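Local coordinates for monooxygenase (PDB 2I7G), which probably acts as a flavin-dependent monooxygenase of the luciferase-like family, built on a TIM barrel, at residues Val207-Leu219 / Ala230-Arg242. Sequence-based numbering, arbitrary orientation. Where two conformers were deposited one is given.
Sequences VARAGAMGLPVAL and APLFDLYHEAARR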
# COMPACT_ATOMS: atom_id res chain seq x y z
N VAL B 207 -23.02 -8.14 15.51
CA VAL B 207 -22.93 -9.59 15.33
C VAL B 207 -24.08 -10.14 14.47
O VAL B 207 -23.85 -10.90 13.52
CB VAL B 207 -22.92 -10.29 16.69
CG1 VAL B 207 -22.89 -11.77 16.50
CG2 VAL B 207 -21.69 -9.87 17.50
N ALA B 208 -25.31 -9.75 14.80
CA ALA B 208 -26.49 -10.19 14.06
C ALA B 208 -26.44 -9.75 12.61
O ALA B 208 -26.74 -10.51 11.70
CB ALA B 208 -27.79 -9.69 14.74
N ARG B 209 -26.03 -8.51 12.38
CA ARG B 209 -25.96 -8.03 11.02
C ARG B 209 -24.99 -8.88 10.18
O ARG B 209 -25.34 -9.30 9.06
CB ARG B 209 -25.57 -6.54 11.00
CG ARG B 209 -25.71 -5.86 9.63
CD ARG B 209 -27.04 -6.16 8.94
NE ARG B 209 -26.98 -5.78 7.52
CZ ARG B 209 -27.87 -6.15 6.60
NH1 ARG B 209 -27.72 -5.76 5.34
NH2 ARG B 209 -28.89 -6.94 6.93
N ALA B 210 -23.80 -9.17 10.71
CA ALA B 210 -22.82 -10.03 10.03
C ALA B 210 -23.44 -11.41 9.67
O ALA B 210 -23.23 -11.93 8.58
CB ALA B 210 -21.62 -10.22 10.94
N GLY B 211 -24.14 -12.01 10.61
CA GLY B 211 -24.80 -13.31 10.39
C GLY B 211 -25.87 -13.26 9.30
O GLY B 211 -25.92 -14.12 8.43
N ALA B 212 -26.74 -12.25 9.38
CA ALA B 212 -27.81 -12.02 8.39
C ALA B 212 -27.24 -11.82 6.96
O ALA B 212 -27.89 -12.16 5.98
CB ALA B 212 -28.64 -10.84 8.79
N MSE B 213 -26.03 -11.27 6.88
CA MSE B 213 -25.32 -11.06 5.62
C MSE B 213 -24.42 -12.23 5.23
O MSE B 213 -23.80 -12.21 4.17
CB MSE B 213 -24.48 -9.80 5.72
CG MSE B 213 -25.30 -8.52 5.79
SE MSE B 213 -24.14 -6.97 5.96
CE MSE B 213 -22.96 -7.53 7.38
N GLY B 214 -24.33 -13.21 6.12
CA GLY B 214 -23.60 -14.43 5.84
C GLY B 214 -22.10 -14.21 5.72
O GLY B 214 -21.45 -14.91 4.96
N LEU B 215 -21.55 -13.23 6.46
CA LEU B 215 -20.11 -12.94 6.44
C LEU B 215 -19.42 -13.54 7.68
O LEU B 215 -20.05 -13.63 8.73
CB LEU B 215 -19.88 -11.43 6.46
CG LEU B 215 -20.42 -10.75 5.18
CD1 LEU B 215 -20.39 -9.27 5.38
CD2 LEU B 215 -19.51 -11.13 4.04
N PRO B 216 -18.17 -14.01 7.55
CA PRO B 216 -17.42 -14.51 8.72
C PRO B 216 -17.23 -13.36 9.72
O PRO B 216 -17.17 -12.19 9.33
CB PRO B 216 -16.03 -14.89 8.17
CG PRO B 216 -16.13 -14.80 6.67
CD PRO B 216 -17.39 -14.11 6.29
N VAL B 217 -17.18 -13.71 11.00
CA VAL B 217 -17.10 -12.71 12.07
C VAL B 217 -15.91 -13.00 12.97
O VAL B 217 -15.58 -14.17 13.26
CB VAL B 217 -18.40 -12.60 12.91
CG1 VAL B 217 -19.53 -12.03 12.05
CG2 VAL B 217 -18.82 -13.97 13.51
N ALA B 218 -15.27 -11.93 13.43
CA ALA B 218 -14.14 -12.06 14.38
C ALA B 218 -14.53 -11.27 15.63
O ALA B 218 -14.69 -10.05 15.56
CB ALA B 218 -12.85 -11.49 13.76
N LEU B 219 -14.67 -11.97 16.75
CA LEU B 219 -15.07 -11.38 18.00
C LEU B 219 -13.86 -11.01 18.89
O LEU B 219 -13.06 -11.88 19.26
CB LEU B 219 -15.91 -12.41 18.75
CG LEU B 219 -16.50 -11.96 20.07
CD1 LEU B 219 -17.37 -10.66 19.96
CD2 LEU B 219 -17.35 -13.14 20.56
N ALA B 230 -19.82 -16.38 24.61
CA ALA B 230 -20.35 -17.47 23.78
C ALA B 230 -21.74 -17.21 23.16
O ALA B 230 -21.95 -17.57 21.98
CB ALA B 230 -20.35 -18.79 24.54
N PRO B 231 -22.71 -16.65 23.94
CA PRO B 231 -24.04 -16.35 23.37
C PRO B 231 -24.02 -15.43 22.15
O PRO B 231 -24.96 -15.46 21.34
CB PRO B 231 -24.79 -15.70 24.54
CG PRO B 231 -24.13 -16.25 25.77
CD PRO B 231 -22.66 -16.33 25.38
N LEU B 232 -22.96 -14.64 21.99
CA LEU B 232 -22.87 -13.75 20.81
C LEU B 232 -22.82 -14.58 19.55
O LEU B 232 -23.40 -14.21 18.53
CB LEU B 232 -21.67 -12.78 20.87
CG LEU B 232 -21.81 -11.66 21.94
CD1 LEU B 232 -20.51 -10.89 22.07
CD2 LEU B 232 -22.98 -10.67 21.65
N PHE B 233 -22.12 -15.72 19.63
CA PHE B 233 -22.04 -16.59 18.45
C PHE B 233 -23.39 -17.29 18.19
O PHE B 233 -23.71 -17.58 17.04
CB PHE B 233 -20.93 -17.62 18.58
CG PHE B 233 -19.56 -17.05 18.31
CD1 PHE B 233 -19.42 -15.85 17.59
CD2 PHE B 233 -18.42 -17.71 18.72
CE1 PHE B 233 -18.15 -15.31 17.33
CE2 PHE B 233 -17.14 -17.18 18.46
CZ PHE B 233 -17.01 -16.00 17.77
N ASP B 234 -24.17 -17.57 19.26
CA ASP B 234 -25.58 -17.99 19.12
C ASP B 234 -26.35 -17.03 18.25
O ASP B 234 -27.08 -17.43 17.35
CB ASP B 234 -26.33 -18.05 20.49
CG ASP B 234 -25.91 -19.22 21.36
OD1 ASP B 234 -25.10 -20.05 20.89
OD2 ASP B 234 -26.43 -19.32 22.53
N LEU B 235 -26.22 -15.75 18.57
CA LEU B 235 -26.95 -14.72 17.88
C LEU B 235 -26.53 -14.60 16.41
O LEU B 235 -27.38 -14.42 15.54
CB LEU B 235 -26.73 -13.41 18.60
CG LEU B 235 -27.45 -12.16 18.17
CD1 LEU B 235 -28.97 -12.33 18.34
CD2 LEU B 235 -26.92 -11.07 19.08
N TYR B 236 -25.22 -14.69 16.16
CA TYR B 236 -24.68 -14.78 14.79
C TYR B 236 -25.35 -15.91 13.98
O TYR B 236 -25.86 -15.69 12.88
CB TYR B 236 -23.18 -15.04 14.92
CG TYR B 236 -22.45 -15.28 13.64
CD1 TYR B 236 -22.38 -14.28 12.66
CD2 TYR B 236 -21.83 -16.51 13.40
CE1 TYR B 236 -21.69 -14.49 11.44
CE2 TYR B 236 -21.15 -16.74 12.20
CZ TYR B 236 -21.07 -15.72 11.23
OH TYR B 236 -20.37 -15.94 10.07
N HIS B 237 -25.32 -17.12 14.52
CA HIS B 237 -25.88 -18.29 13.83
C HIS B 237 -27.39 -18.19 13.68
O HIS B 237 -27.94 -18.60 12.66
CB HIS B 237 -25.48 -19.59 14.53
CG HIS B 237 -24.00 -19.86 14.50
ND1 HIS B 237 -23.30 -20.04 13.32
CD2 HIS B 237 -23.09 -19.99 15.50
CE1 HIS B 237 -22.02 -20.24 13.60
NE2 HIS B 237 -21.87 -20.21 14.91
N GLU B 238 -28.06 -17.64 14.69
CA GLU B 238 -29.54 -17.50 14.64
C GLU B 238 -29.95 -16.45 13.61
O GLU B 238 -30.88 -16.66 12.83
CB GLU B 238 -30.10 -17.17 16.03
CG GLU B 238 -31.61 -16.93 16.13
CD GLU B 238 -32.47 -18.18 15.93
OE1 GLU B 238 -31.93 -19.30 15.74
OE2 GLU B 238 -33.70 -18.02 15.97
N ALA B 239 -29.21 -15.34 13.55
CA ALA B 239 -29.44 -14.34 12.51
C ALA B 239 -29.22 -14.96 11.14
O ALA B 239 -29.99 -14.70 10.20
CB ALA B 239 -28.56 -13.14 12.71
N ALA B 240 -28.20 -15.80 11.03
CA ALA B 240 -27.92 -16.48 9.76
C ALA B 240 -29.06 -17.47 9.43
O ALA B 240 -29.56 -17.47 8.31
CB ALA B 240 -26.58 -17.19 9.81
N ARG B 241 -29.47 -18.27 10.41
CA ARG B 241 -30.57 -19.22 10.20
C ARG B 241 -31.83 -18.51 9.70
O ARG B 241 -32.43 -18.94 8.69
CB ARG B 241 -30.86 -20.03 11.48
CG ARG B 241 -31.92 -21.14 11.29
CD ARG B 241 -32.31 -21.77 12.63
NE ARG B 241 -33.11 -20.85 13.44
CZ ARG B 241 -34.42 -20.68 13.31
NH1 ARG B 241 -35.11 -21.38 12.41
NH2 ARG B 241 -35.05 -19.81 14.09
N ARG B 242 -32.23 -17.43 10.37
CA ARG B 242 -33.46 -16.71 10.00
C ARG B 242 -33.35 -15.86 8.72
O ARG B 242 -34.37 -15.43 8.17
CB ARG B 242 -34.01 -15.87 11.16
CG ARG B 242 -34.80 -16.70 12.17
CD ARG B 242 -36.12 -16.02 12.53
NE ARG B 242 -37.02 -16.89 13.29
CZ ARG B 242 -36.89 -17.16 14.59
NH1 ARG B 242 -35.88 -16.63 15.28
NH2 ARG B 242 -37.76 -17.95 15.20
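Two neighbouring outer helices of the TIM barrel pack here, with Tyr236 of helix 230-242 reaching past Gly211 and Ala210 to the loop before strand 217-219. Its CG lies anti to the backbone N (chi1 175°), which carries the ring inward between helix 207-212 and the strand. Tyr236 OH donates to Leu215 O at 2.7 Å, from above the carbonyl plane. The same hydroxyl has a weak bond with Arg251 N. Val217 CG2 sits over one face of the Tyr236 ring in a CH-pi contact, 3.5 Å from the ring centroid. Gly211 CA comes obliquely to the ring, 3.5 Å from Tyr236 CD1. The helix axes run at 38° and approach to 7.1 Å. The helices come this close at Gly211, which has no side chain and whose CA lies 4.5 Å from Ala240 CA. Ala239 CB meets Ala208 O, and Ala240 CA makes a CA-H...O contact with Gly211 O. Helix 230-242 belongs to the beta-alpha-beta unit that links parallel strands 217-220 and 252-260. Further along, Leu219 CD2 lies over one face of the Phe233 ring, and Leu219 CD1 touches Leu232 CD1 at 3.8 Å. Phe233 also meets the ring of Phe325. Val207 CG1 packs on Tyr236 CB at 3.6 Å, the two side chains crossing at about a right angle.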